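Local coordinates for IPT/TIG domain-containing protein BACOVA_02650 (Bacteroides ovatus, PDB 5E7H), which binds polysaccharide at the cell surface, probably capturing xyloglucan before its transport into the periplasm (here an IPT/TIG domain and the C-terminal xyloglucan-binding domain), at residues A[104-109]-A[137-142]; A[121-126]-A[234-239]; A[143-148]-A[180-185]; A[164-169]-A[192-197]. All coordinates share one frame; numbering follows the deposited sequence.

Contact 1 of 4, residues A[104-109]-A[137-142]; sequences CSFVVA and KQSYSN
Cys104 and Phe106 lean against Gln138 and Ser139 at one margin of the antiparallel beta-sandwich of the xyloglucan-binding domain. Strand 105-108 belongs to one sheet and strand 133-142 to the facing one, and the segments' CA atoms come closest at Cys104 and Lys137, 5.7 Å apart. The contact is mainly van der Waals and rests on the short cysteine side chain. Its SG is turned between the backbone N and the carbonyl carbon (chi1 64°), which brings it 4.0 Å from Ser139 CB. The same thiol also lies beside the backbone carbonyl of Gln138, with SG 3.6 Å from Gln138 O and Cys104 CB 3.5 Å from that oxygen. Leu123 and Ile125 pack on Cys104 from the neighbouring strand.

The polar groups look elsewhere. The Gln138 side chain leaves on the other side of its strand, where OE1 accepts the amide of Asp103, just ahead of Cys104 in the chain. With OG anti to the backbone N (chi1 171°), the Ser139 hydroxyl faces the rim of Phe106 and is held by His99 ND1 and Tyr93 OH, so this buried group is satisfied within the domain. The aromatic part is looser: the Phe106 ring, which also meets Tyr93, directs its rim at the serine, and Ser139 OG lies near the ring plane, 4.4 Å from Phe106 CZ.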
loop_
_atom_site.group_PDB
_atom_site.type_symbol
_atom_site.label_atom_id
_atom_site.label_comp_id
_atom_site.label_asym_id
_atom_site.label_seq_id
_atom_site.Cartn_x
_atom_site.Cartn_y
_atom_site.Cartn_z
ATOM N N CYS A 104 -6.619 -18.091 6.249
ATOM C CA CYS A 104 -5.478 -17.199 6.026
ATOM C C CYS A 104 -4.670 -17.161 7.317
ATOM O O CYS A 104 -4.975 -17.876 8.268
ATOM C CB CYS A 104 -5.934 -15.809 5.602
ATOM S SG CYS A 104 -6.904 -14.925 6.874
ATOM N N SER A 105 -3.626 -16.347 7.343
ATOM C CA SER A 105 -2.843 -16.183 8.548
ATOM C C SER A 105 -2.678 -14.704 8.851
ATOM O O SER A 105 -2.978 -13.858 8.019
ATOM C CB SER A 105 -1.480 -16.858 8.395
ATOM O OG SER A 105 -0.779 -16.315 7.301
ATOM N N PHE A 106 -2.245 -14.430 10.079
ATOM C CA PHE A 106 -1.920 -13.088 10.530
ATOM C C PHE A 106 -0.573 -13.164 11.217
ATOM O O PHE A 106 -0.324 -14.065 12.032
ATOM C CB PHE A 106 -3.020 -12.558 11.441
ATOM C CG PHE A 106 -4.266 -12.292 10.687
ATOM C CD1 PHE A 106 -4.363 -11.162 9.907
ATOM C CD2 PHE A 106 -5.275 -13.222 10.650
ATOM C CE1 PHE A 106 -5.468 -10.932 9.130
ATOM C CE2 PHE A 106 -6.400 -12.988 9.880
ATOM C CZ PHE A 106 -6.493 -11.837 9.125
ATOM N N VAL A 107 0.318 -12.258 10.843
ATOM C CA VAL A 107 1.691 -12.313 11.357
ATOM C C VAL A 107 2.151 -10.935 11.806
ATOM O O VAL A 107 1.736 -9.915 11.247
ATOM C CB VAL A 107 2.673 -12.861 10.291
ATOM C CG1 VAL A 107 2.237 -14.248 9.808
ATOM C CG2 VAL A 107 2.795 -11.950 9.142
ATOM N N VAL A 108 2.998 -10.924 12.830
ATOM C CA VAL A 108 3.792 -9.754 13.206
ATOM C C VAL A 108 5.215 -10.117 12.842
ATOM O O VAL A 108 5.756 -11.099 13.353
ATOM C CB VAL A 108 3.659 -9.426 14.702
ATOM C CG1 VAL A 108 4.609 -8.302 15.125
ATOM C CG2 VAL A 108 2.216 -9.056 15.043
ATOM N N ALA A 109 5.816 -9.365 11.930
ATOM C CA ALA A 109 7.119 -9.749 11.408
ATOM C C ALA A 109 8.174 -9.695 12.512
ATOM O O ALA A 109 8.110 -8.843 13.397
ATOM C CB ALA A 109 7.506 -8.871 10.253
ATOM N N LYS A 137 -7.647 -19.651 -0.248
ATOM C CA LYS A 137 -7.392 -18.871 0.959
ATOM C C LYS A 137 -7.915 -17.470 0.773
ATOM O O LYS A 137 -7.903 -16.919 -0.336
ATOM C CB LYS A 137 -5.889 -18.868 1.320
ATOM C CG LYS A 137 -5.449 -20.215 1.887
ATOM C CD LYS A 137 -4.070 -20.226 2.528
ATOM C CE LYS A 137 -3.808 -21.614 3.101
ATOM N NZ LYS A 137 -2.538 -21.641 3.879
ATOM N N GLN A 138 -8.399 -16.886 1.865
ATOM C CA GLN A 138 -9.070 -15.597 1.774
ATOM C C GLN A 138 -9.266 -14.982 3.151
ATOM O O GLN A 138 -9.168 -15.666 4.170
ATOM C CB GLN A 138 -10.431 -15.765 1.068
ATOM C CG GLN A 138 -11.454 -16.638 1.823
ATOM C CD GLN A 138 -11.110 -18.116 1.882
ATOM O OE1 GLN A 138 -11.108 -18.725 2.959
ATOM N NE2 GLN A 138 -10.907 -18.726 0.724
ATOM N N SER A 139 -9.548 -13.689 3.163
ATOM C CA SER A 139 -10.019 -13.004 4.358
ATOM C C SER A 139 -11.237 -12.167 4.019
ATOM O O SER A 139 -11.160 -11.286 3.162
ATOM C CB SER A 139 -8.932 -12.125 4.942
ATOM O OG SER A 139 -9.446 -11.300 5.975
ATOM N N TYR A 140 -12.345 -12.477 4.685
ATOM C CA TYR A 140 -13.541 -11.640 4.692
ATOM C C TYR A 140 -13.402 -10.745 5.907
ATOM O O TYR A 140 -13.405 -11.234 7.038
ATOM C CB TYR A 140 -14.805 -12.499 4.758
ATOM C CG TYR A 140 -16.117 -11.737 4.650
ATOM C CD1 TYR A 140 -16.520 -10.866 5.649
ATOM C CD2 TYR A 140 -16.963 -11.948 3.573
ATOM C CE1 TYR A 140 -17.733 -10.185 5.556
ATOM C CE2 TYR A 140 -18.178 -11.277 3.481
ATOM C CZ TYR A 140 -18.541 -10.410 4.476
ATOM O OH TYR A 140 -19.747 -9.727 4.389
ATOM N N SER A 141 -13.266 -9.442 5.673
ATOM C CA SER A 141 -13.028 -8.487 6.750
ATOM C C SER A 141 -14.087 -7.400 6.794
ATOM O O SER A 141 -14.888 -7.261 5.873
ATOM C CB SER A 141 -11.637 -7.837 6.590
ATOM O OG SER A 141 -10.597 -8.771 6.799
ATOM N N ASN A 142 -14.100 -6.662 7.901
ATOM C CA ASN A 142 -14.911 -5.463 8.058
ATOM C C ASN A 142 -13.966 -4.282 8.019
ATOM O O ASN A 142 -12.988 -4.229 8.765
ATOM C CB ASN A 142 -15.695 -5.467 9.370
ATOM C CG ASN A 142 -17.004 -6.233 9.267
ATOM O OD1 ASN A 142 -17.767 -6.070 8.316
ATOM N ND2 ASN A 142 -17.256 -7.069 10.239
#

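Contact 2 of 4, residues A[121-126]-A[234-239]; sequences TCLGIT and IGVYAT. With NA (sodium ion), chain I.
Ile125 lays its CG2 methyl on the methyl of Ala238, CG2 and CB being 3.7 Å apart, and this is the tighter of the two side-chain meetings between the segments. The branch reaches there because CG2 stands opposite the backbone N while CG1 lies beside that nitrogen (chi1 -61°). Two residues earlier on each strand, Leu123 CD2 approaches Val236 CB more loosely, at 4.4 Å. Leu123 extends its CG away from its own backbone N (chi1 167°), a reach that carries CD2 across to the other layer.

The pairing of Leu123 with Val236 and of Ile125 with Ala238 shows that the two strands run in the same general sense, one above the other, with no backbone ladder between them. They come from the two facing antiparallel sheets of the beta-sandwich, and the four aliphatic side chains form part of its hydrophobic interior. Even the nearest pair of CA atoms, those of Ile125 and Ala238, is 7.5 Å apart. Trp136 touches both Ile125 and Ala238, and Leu123 also meets Phe106 and Tyr93.

On the reverse side of strand 233-240, Tyr237 points away from the interior and its OH, hydrogen-bonded to His233 NE2, lies across Gly235 where a side chain would collide with it. On the other segment, Thr121 O binds a sodium ion at 2.5 Å. Asn92 O, Asn119 O and Asp253 OD2 are among its other ligands, and a water lies 2.6 Å from the ion.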
loop_
_atom_site.group_PDB
_atom_site.type_symbol
_atom_site.label_atom_id
_atom_site.label_comp_id
_atom_site.label_asym_id
_atom_site.label_seq_id
_atom_site.Cartn_x
_atom_site.Cartn_y
_atom_site.Cartn_z
ATOM N N THR A 121 0.454 -6.075 12.897
ATOM C CA THR A 121 -0.111 -7.265 12.272
ATOM C C THR A 121 -0.391 -7.067 10.793
ATOM O O THR A 121 -0.955 -6.062 10.398
ATOM C CB THR A 121 -1.405 -7.636 12.965
ATOM O OG1 THR A 121 -1.164 -7.773 14.364
ATOM C CG2 THR A 121 -1.954 -8.950 12.425
ATOM N N CYS A 122 -0.040 -8.051 9.972
ATOM C CA CYS A 122 -0.398 -8.045 8.562
ATOM C C CYS A 122 -1.087 -9.354 8.200
ATOM O O CYS A 122 -0.965 -10.358 8.909
ATOM C CB CYS A 122 0.817 -7.798 7.663
ATOM S SG CYS A 122 2.134 -9.007 7.743
ATOM N N LEU A 123 -1.836 -9.306 7.103
ATOM C CA LEU A 123 -2.523 -10.465 6.530
ATOM C C LEU A 123 -1.552 -11.293 5.719
ATOM O O LEU A 123 -0.817 -10.743 4.909
ATOM C CB LEU A 123 -3.666 -9.995 5.621
ATOM C CG LEU A 123 -4.315 -11.035 4.692
ATOM C CD1 LEU A 123 -5.054 -12.077 5.503
ATOM C CD2 LEU A 123 -5.231 -10.371 3.693
ATOM N N GLY A 124 -1.560 -12.598 5.941
ATOM C CA GLY A 124 -0.778 -13.512 5.131
ATOM C C GLY A 124 -1.659 -14.444 4.333
ATOM O O GLY A 124 -2.596 -15.055 4.863
ATOM N N ILE A 125 -1.344 -14.549 3.048
ATOM C CA ILE A 125 -1.911 -15.581 2.191
ATOM C C ILE A 125 -0.711 -16.395 1.724
ATOM O O ILE A 125 0.044 -15.953 0.848
ATOM C CB ILE A 125 -2.674 -14.982 1.020
ATOM C CG1 ILE A 125 -3.840 -14.110 1.490
ATOM C CG2 ILE A 125 -3.171 -16.090 0.062
ATOM C CD1 ILE A 125 -4.954 -14.816 2.106
ATOM N N THR A 126 -0.498 -17.552 2.338
ATOM C CA THR A 126 0.716 -18.311 2.112
ATOM C C THR A 126 0.384 -19.783 1.989
ATOM O O THR A 126 -0.591 -20.278 2.564
ATOM C CB THR A 126 1.728 -18.127 3.256
ATOM O OG1 THR A 126 1.322 -18.902 4.397
ATOM C CG2 THR A 126 1.878 -16.659 3.640
ATOM N N ILE A 234 -14.936 -5.870 3.167
ATOM C CA ILE A 234 -13.847 -5.888 2.191
ATOM C C ILE A 234 -13.305 -7.304 2.241
ATOM O O ILE A 234 -13.104 -7.856 3.323
ATOM C CB ILE A 234 -12.756 -4.819 2.471
ATOM C CG1 ILE A 234 -11.643 -4.906 1.436
ATOM C CG2 ILE A 234 -12.196 -4.962 3.891
ATOM C CD1 ILE A 234 -10.633 -3.774 1.519
ATOM N N GLY A 235 -13.057 -7.875 1.066
ATOM C CA GLY A 235 -12.602 -9.258 0.973
ATOM C C GLY A 235 -11.418 -9.359 0.041
ATOM O O GLY A 235 -11.378 -8.710 -1.003
ATOM N N VAL A 236 -10.438 -10.160 0.441
ATOM C CA VAL A 236 -9.258 -10.469 -0.365
ATOM C C VAL A 236 -9.233 -11.989 -0.544
ATOM O O VAL A 236 -9.187 -12.741 0.431
ATOM C CB VAL A 236 -7.963 -9.967 0.297
ATOM C CG1 VAL A 236 -6.726 -10.378 -0.497
ATOM C CG2 VAL A 236 -8.012 -8.439 0.479
ATOM N N TYR A 237 -9.296 -12.448 -1.787
ATOM C CA TYR A 237 -9.479 -13.876 -2.066
ATOM C C TYR A 237 -8.423 -14.354 -3.042
ATOM O O TYR A 237 -8.261 -13.773 -4.109
ATOM C CB TYR A 237 -10.860 -14.170 -2.660
ATOM C CG TYR A 237 -12.031 -13.589 -1.909
ATOM C CD1 TYR A 237 -12.380 -12.249 -2.073
ATOM C CD2 TYR A 237 -12.805 -14.374 -1.065
ATOM C CE1 TYR A 237 -13.447 -11.716 -1.414
ATOM C CE2 TYR A 237 -13.875 -13.842 -0.387
ATOM C CZ TYR A 237 -14.194 -12.509 -0.573
ATOM O OH TYR A 237 -15.265 -11.961 0.100
ATOM N N ALA A 238 -7.737 -15.441 -2.702
ATOM C CA ALA A 238 -6.717 -15.997 -3.587
ATOM C C ALA A 238 -7.223 -17.293 -4.218
ATOM O O ALA A 238 -7.785 -18.145 -3.537
ATOM C CB ALA A 238 -5.414 -16.261 -2.819
ATOM N N THR A 239 -6.998 -17.445 -5.518
ATOM C CA THR A 239 -7.333 -18.665 -6.247
ATOM C C THR A 239 -6.172 -18.999 -7.175
ATOM O O THR A 239 -5.213 -18.218 -7.295
ATOM C CB THR A 239 -8.609 -18.522 -7.080
ATOM O OG1 THR A 239 -8.478 -17.411 -7.978
ATOM C CG2 THR A 239 -9.825 -18.336 -6.192
HETATM NA NA NA I . -0.867 -3.532 10.513
HETATM O O HOH W 1 -0.439 -0.960 10.254
#

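Contact 3 of 4, residues A[143-148]-A[180-185]; sequences AQWVNT and AMCENF. With FMT (formic acid), chain E.
Met181 O accepts the amide of Asn184, N to O 3.0 Å, and this bond closes the turn from which Met181 and Cys182 present their sulfurs to Trp145. The indole receives both obliquely, with neither placed squarely over a face nor at an edge. Met181 SD lies 4.9 Å from the centre of the six-membered ring, 58° off its normal, in a Met-aromatic contact; Cys182 SG makes a sulfur-aromatic contact with the same ring centre, at 5.1 Å and 52° off the normal. The methionine, extended beyond CG, crosses the indole at a slant and sets CG 4.0 Å from Trp145 CH2, while Cys182 SG is equally far from CZ2.

The turn is of type I', with Cys182 and Glu183 both at positive phi, and follows strand 176-181 of the five-stranded sheet of the sandwich. Trp145 comes from the loop after strand 133-142, separated from it in that sheet by strand 233-240, so the contact spans one end of the domain. Ala143 CB covers part of one indole face, 3.6 Å above the plane, and Phe226 of helix 223-227 meets the ring edge-to-face. An alanine in place of Trp145 would probably open a gap beside both sulfurs and leave Ser231 O without the donor it now has in NE1. That helix also carries Leu227, which with Asn230 binds a sodium ion about 6 Å from the tryptophan side chain.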
loop_
_atom_site.group_PDB
_atom_site.type_symbol
_atom_site.label_atom_id
_atom_site.label_comp_id
_atom_site.label_asym_id
_atom_site.label_seq_id
_atom_site.Cartn_x
_atom_site.Cartn_y
_atom_site.Cartn_z
ATOM N N ALA A 143 -14.226 -3.376 7.090
ATOM C CA ALA A 143 -13.467 -2.158 6.952
ATOM C C ALA A 143 -14.067 -1.080 7.831
ATOM O O ALA A 143 -15.252 -1.116 8.180
ATOM C CB ALA A 143 -13.473 -1.721 5.517
ATOM N N GLN A 144 -13.246 -0.096 8.162
ATOM C CA GLN A 144 -13.712 1.169 8.710
ATOM C C GLN A 144 -13.563 2.197 7.609
ATOM O O GLN A 144 -12.454 2.643 7.319
ATOM C CB GLN A 144 -12.901 1.550 9.942
ATOM C CG GLN A 144 -13.319 2.856 10.573
ATOM C CD GLN A 144 -12.434 3.230 11.741
ATOM O OE1 GLN A 144 -11.991 4.374 11.854
ATOM N NE2 GLN A 144 -12.162 2.264 12.614
ATOM N N TRP A 145 -14.660 2.521 6.918
ATOM C CA TRP A 145 -14.527 3.395 5.746
ATOM C C TRP A 145 -14.044 4.769 6.190
ATOM O O TRP A 145 -14.282 5.195 7.320
ATOM C CB TRP A 145 -15.853 3.504 4.972
ATOM C CG TRP A 145 -16.422 2.167 4.512
ATOM C CD1 TRP A 145 -17.662 1.696 4.805
ATOM C CD2 TRP A 145 -15.787 1.148 3.711
ATOM N NE1 TRP A 145 -17.851 0.460 4.244
ATOM C CE2 TRP A 145 -16.722 0.094 3.569
ATOM C CE3 TRP A 145 -14.542 1.019 3.081
ATOM C CZ2 TRP A 145 -16.439 -1.072 2.851
ATOM C CZ3 TRP A 145 -14.265 -0.141 2.368
ATOM C CH2 TRP A 145 -15.216 -1.177 2.266
ATOM N N VAL A 146 -13.377 5.463 5.271
ATOM C CA VAL A 146 -12.841 6.795 5.550
ATOM C C VAL A 146 -13.998 7.742 5.854
ATOM O O VAL A 146 -15.027 7.739 5.176
ATOM C CB VAL A 146 -12.002 7.327 4.363
ATOM C CG1 VAL A 146 -11.402 8.685 4.700
ATOM C CG2 VAL A 146 -10.910 6.333 3.999
ATOM N N ASN A 147 -13.837 8.558 6.892
ATOM C CA ASN A 147 -14.835 9.521 7.283
ATOM C C ASN A 147 -15.072 10.565 6.198
ATOM O O ASN A 147 -14.127 10.944 5.510
ATOM C CB ASN A 147 -14.385 10.202 8.570
ATOM C CG ASN A 147 -15.518 10.884 9.305
ATOM O OD1 ASN A 147 -16.072 11.889 8.856
ATOM N ND2 ASN A 147 -15.864 10.337 10.464
ATOM N N THR A 148 -16.301 11.050 6.068
ATOM C CA THR A 148 -16.602 12.069 5.056
ATOM C C THR A 148 -15.985 13.426 5.421
ATOM O O THR A 148 -15.951 14.339 4.587
ATOM C CB THR A 148 -18.117 12.222 4.805
ATOM O OG1 THR A 148 -18.809 12.487 6.029
ATOM C CG2 THR A 148 -18.675 10.971 4.150
ATOM N N ALA A 180 -12.850 -7.413 -3.279
ATOM C CA ALA A 180 -14.271 -7.074 -3.374
ATOM C C ALA A 180 -14.640 -6.196 -2.189
ATOM O O ALA A 180 -14.054 -6.322 -1.114
ATOM C CB ALA A 180 -15.122 -8.313 -3.392
ATOM N N MET A 181 -15.612 -5.311 -2.386
ATOM C CA MET A 181 -16.154 -4.495 -1.308
ATOM C C MET A 181 -17.685 -4.530 -1.314
ATOM O O MET A 181 -18.321 -4.624 -2.370
ATOM C CB MET A 181 -15.678 -3.054 -1.436
ATOM C CG MET A 181 -14.209 -2.854 -1.167
ATOM S SD MET A 181 -13.773 -1.143 -1.491
ATOM C CE MET A 181 -12.042 -1.206 -1.081
ATOM N N CYS A 182 -18.259 -4.433 -0.122
ATOM C CA CYS A 182 -19.714 -4.311 0.083
ATOM C C CYS A 182 -20.524 -5.461 -0.505
ATOM O O CYS A 182 -21.698 -5.300 -0.865
ATOM C CB CYS A 182 -20.236 -3.006 -0.498
ATOM S SG CYS A 182 -19.404 -1.544 0.139
ATOM N N GLU A 183 -19.890 -6.621 -0.592
ATOM C CA GLU A 183 -20.477 -7.820 -1.179
ATOM C C GLU A 183 -20.982 -7.579 -2.599
ATOM O O GLU A 183 -21.853 -8.301 -3.087
ATOM C CB GLU A 183 -21.604 -8.375 -0.286
ATOM C CG GLU A 183 -21.054 -8.945 1.012
ATOM C CD GLU A 183 -22.030 -9.833 1.748
ATOM O OE1 GLU A 183 -22.993 -10.326 1.121
ATOM O OE2 GLU A 183 -21.824 -10.039 2.962
ATOM N N ASN A 184 -20.406 -6.595 -3.286
ATOM C CA ASN A 184 -20.757 -6.371 -4.685
ATOM C C ASN A 184 -19.753 -7.091 -5.561
ATOM O O ASN A 184 -18.820 -6.507 -6.085
ATOM C CB ASN A 184 -20.813 -4.882 -5.033
ATOM C CG ASN A 184 -21.342 -4.654 -6.437
ATOM O OD1 ASN A 184 -21.676 -5.613 -7.135
ATOM N ND2 ASN A 184 -21.454 -3.398 -6.850
ATOM N N PHE A 185 -19.936 -8.394 -5.724
ATOM C CA PHE A 185 -18.921 -9.170 -6.423
ATOM C C PHE A 185 -18.915 -8.915 -7.939
ATOM O O PHE A 185 -17.890 -9.124 -8.604
ATOM C CB PHE A 185 -19.105 -10.653 -6.106
ATOM C CG PHE A 185 -18.825 -10.970 -4.667
ATOM C CD1 PHE A 185 -17.528 -11.078 -4.209
ATOM C CD2 PHE A 185 -19.870 -11.109 -3.767
ATOM C CE1 PHE A 185 -17.275 -11.354 -2.867
ATOM C CE2 PHE A 185 -19.622 -11.370 -2.435
ATOM C CZ PHE A 185 -18.334 -11.488 -1.986
HETATM C C FMT E . -14.421 7.891 12.592
HETATM O O1 FMT E . -13.345 8.543 12.518
HETATM O O2 FMT E . -14.924 7.403 11.543
#

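Contact 4 of 4, residues A[164-169]-A[192-197]. With FMT (formic acid), chain C; FMT (formic acid), chain D.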
loop_
_atom_site.group_PDB
_atom_site.type_symbol
_atom_site.label_atom_id
_atom_site.label_comp_id
_atom_site.label_asym_id
_atom_site.label_seq_id
_atom_site.Cartn_x
_atom_site.Cartn_y
_atom_site.Cartn_z
ATOM N N PHE A 164 -2.483 -0.177 -0.859
ATOM C CA PHE A 164 -2.149 -1.070 0.250
ATOM C C PHE A 164 -0.697 -1.434 0.103
ATOM O O PHE A 164 -0.138 -1.292 -0.978
ATOM C CB PHE A 164 -3.026 -2.338 0.282
ATOM C CG PHE A 164 -3.108 -3.092 -1.022
ATOM C CD1 PHE A 164 -4.066 -2.766 -1.985
ATOM C CD2 PHE A 164 -2.258 -4.161 -1.279
ATOM C CE1 PHE A 164 -4.149 -3.476 -3.188
ATOM C CE2 PHE A 164 -2.353 -4.873 -2.467
ATOM C CZ PHE A 164 -3.278 -4.524 -3.415
ATOM N N GLU A 165 -0.114 -1.915 1.178
ATOM C CA GLU A 165 1.253 -2.415 1.130
ATOM C C GLU A 165 1.182 -3.903 0.913
ATOM O O GLU A 165 0.298 -4.581 1.446
ATOM C CB GLU A 165 1.992 -2.090 2.412
ATOM C CG GLU A 165 3.291 -1.334 2.203
ATOM C CD GLU A 165 3.115 0.039 1.567
ATOM O OE1 GLU A 165 4.127 0.598 1.109
ATOM O OE2 GLU A 165 1.994 0.576 1.561
ATOM N N CYS A 166 2.131 -4.419 0.144
ATOM C CA CYS A 166 2.164 -5.836 -0.207
ATOM C C CYS A 166 3.603 -6.337 -0.213
ATOM O O CYS A 166 4.508 -5.630 -0.665
ATOM C CB CYS A 166 1.527 -6.031 -1.555
ATOM S SG CYS A 166 1.337 -7.756 -2.067
ATOM N N PHE A 167 3.814 -7.543 0.303
ATOM C CA PHE A 167 5.107 -8.211 0.241
ATOM C C PHE A 167 4.921 -9.540 -0.462
ATOM O O PHE A 167 4.134 -10.359 -0.011
ATOM C CB PHE A 167 5.677 -8.421 1.652
ATOM C CG PHE A 167 7.020 -9.135 1.685
ATOM C CD1 PHE A 167 7.118 -10.496 1.403
ATOM C CD2 PHE A 167 8.166 -8.454 2.059
ATOM C CE1 PHE A 167 8.361 -11.152 1.443
ATOM C CE2 PHE A 167 9.404 -9.118 2.119
ATOM C CZ PHE A 167 9.480 -10.461 1.811
ATOM N N VAL A 168 5.640 -9.730 -1.564
ATOM C CA VAL A 168 5.626 -10.996 -2.301
ATOM C C VAL A 168 7.000 -11.659 -2.157
ATOM O O VAL A 168 8.026 -11.059 -2.515
ATOM C CB VAL A 168 5.304 -10.776 -3.787
ATOM C CG1 VAL A 168 5.435 -12.102 -4.580
ATOM C CG2 VAL A 168 3.917 -10.138 -3.956
ATOM N N LYS A 169 7.054 -12.881 -1.628
ATOM C CA LYS A 169 8.340 -13.554 -1.426
ATOM C C LYS A 169 9.034 -13.872 -2.747
ATOM O O LYS A 169 10.255 -13.624 -2.897
ATOM C CB LYS A 169 8.158 -14.843 -0.616
ATOM C CG LYS A 169 9.461 -15.597 -0.301
ATOM C CD LYS A 169 10.245 -14.870 0.763
ATOM C CE LYS A 169 11.574 -15.558 1.055
ATOM N NZ LYS A 169 11.364 -16.854 1.739
ATOM N N TYR A 192 -6.068 -10.319 -10.233
ATOM C CA TYR A 192 -5.031 -9.344 -9.906
ATOM C C TYR A 192 -3.759 -9.995 -9.396
ATOM O O TYR A 192 -3.794 -10.834 -8.499
ATOM C CB TYR A 192 -5.544 -8.349 -8.858
ATOM C CG TYR A 192 -4.540 -7.270 -8.505
ATOM C CD1 TYR A 192 -4.232 -6.278 -9.417
ATOM C CD2 TYR A 192 -3.883 -7.257 -7.278
ATOM C CE1 TYR A 192 -3.301 -5.292 -9.116
ATOM C CE2 TYR A 192 -2.951 -6.264 -6.975
ATOM C CZ TYR A 192 -2.669 -5.304 -7.908
ATOM O OH TYR A 192 -1.728 -4.321 -7.644
ATOM N N VAL A 193 -2.636 -9.586 -9.981
ATOM C CA VAL A 193 -1.320 -9.931 -9.478
ATOM C C VAL A 193 -0.671 -8.641 -8.946
ATOM O O VAL A 193 -0.566 -7.677 -9.700
ATOM C CB VAL A 193 -0.436 -10.556 -10.572
ATOM C CG1 VAL A 193 0.937 -10.914 -10.031
ATOM C CG2 VAL A 193 -1.135 -11.805 -11.170
ATOM N N PRO A 194 -0.266 -8.627 -7.668
ATOM C CA PRO A 194 0.337 -7.407 -7.094
ATOM C C PRO A 194 1.497 -6.861 -7.904
ATOM O O PRO A 194 2.410 -7.619 -8.248
ATOM C CB PRO A 194 0.803 -7.867 -5.726
ATOM C CG PRO A 194 -0.179 -8.951 -5.355
ATOM C CD PRO A 194 -0.423 -9.678 -6.645
ATOM N N VAL A 195 1.424 -5.571 -8.239
ATOM C CA VAL A 195 2.510 -4.868 -8.919
ATOM C C VAL A 195 2.732 -3.538 -8.217
ATOM O O VAL A 195 1.820 -2.932 -7.685
ATOM C CB VAL A 195 2.238 -4.624 -10.415
ATOM C CG1 VAL A 195 2.269 -5.938 -11.196
ATOM C CG2 VAL A 195 0.920 -3.902 -10.628
ATOM N N SER A 196 3.967 -3.079 -8.261
ATOM C CA SER A 196 4.338 -1.848 -7.579
ATOM C C SER A 196 3.813 -0.600 -8.276
ATOM O O SER A 196 3.948 -0.457 -9.498
ATOM C CB SER A 196 5.862 -1.773 -7.483
ATOM O OG SER A 196 6.266 -0.467 -7.118
ATOM N N SER A 197 3.252 0.320 -7.495
ATOM C CA SER A 197 2.826 1.609 -8.033
ATOM C C SER A 197 4.028 2.456 -8.449
ATOM O O SER A 197 3.902 3.391 -9.245
ATOM C CB SER A 197 1.991 2.355 -7.011
ATOM O OG SER A 197 2.721 2.634 -5.832
HETATM C C FMT C . 12.314 -16.771 5.308
HETATM O O1 FMT C . 13.473 -16.401 4.992
HETATM O O2 FMT C . 11.335 -16.046 4.994
HETATM C C FMT D . 15.170 -18.138 1.848
HETATM O O1 FMT D . 14.430 -17.779 2.803
HETATM O O2 FMT D . 14.723 -18.929 0.973
#
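Pro194 pushes its ring into a shallow notch between Cys166 and Val168, two side chains that project from the same face of strand 160-168. The strand is part of the larger sheet of the domain's beta-sandwich, and the proline sits in the loop that leaves the outermost strand, 189-192, of the other sheet. The fit is closest on the cysteine side: Pro194 CB is 3.7 Å from Cys166 SG, with CG of the proline almost as near. The thiol can rise to meet the ring because SG is turned opposite the backbone N (chi1 -174°). On the other wall of the notch, Val168 CG2 stands 4.2 Å from Pro194 CB. Phe177 touches the proline from strand 176-181.

Further along, the bump is aromatic. Phe164 slides past Tyr192 in the opposite direction and presents its rim, CZ lying 4.0 Å from Tyr192 CE2, which is in the plane of the phenylalanine ring. Cys210 fills in beside Phe164, Cys166 and Tyr192, and Phe255 meets the Phe164 ring.

Lys169, just past the strand, takes no part in this fit; its kinked chain makes weak hydrogen bonds through NZ, each 3.4 Å long, to an oxygen of each of two formic acid molecules probably left from crystallisation. A methionine at Lys169 would probably deprive both of this donor and Glu249 of its distant, weak ion-pair mate. Where the loop leaves the strand, the Val195 amide makes a weak hydrogen bond to the Tyr192 hydroxyl, 3.4 Å from N to OH.

From the N terminus, segment 104-109 opens contact 1 and segment 121-126, on the next strand of the same sheet, opens contact 2. Contact 1 closes at 137-142, but contact 2 waits until 234-239, so the two cross; both join one sheet to the other, on neighbouring strands in each. Within the long excursion that contact 2 completes lie contacts 3 and 4, both beginning after contact 1 has closed. Segment 143-148 starts contact 3, segment 164-169 then starts contact 4, and they close in the same order at 180-185 and 192-197, crossing in turn. Contact 3 ties a loop to the end of strand 176-181 and its turn, whereas contact 4, with its centre about 20 Å away, links a sheet to a loop.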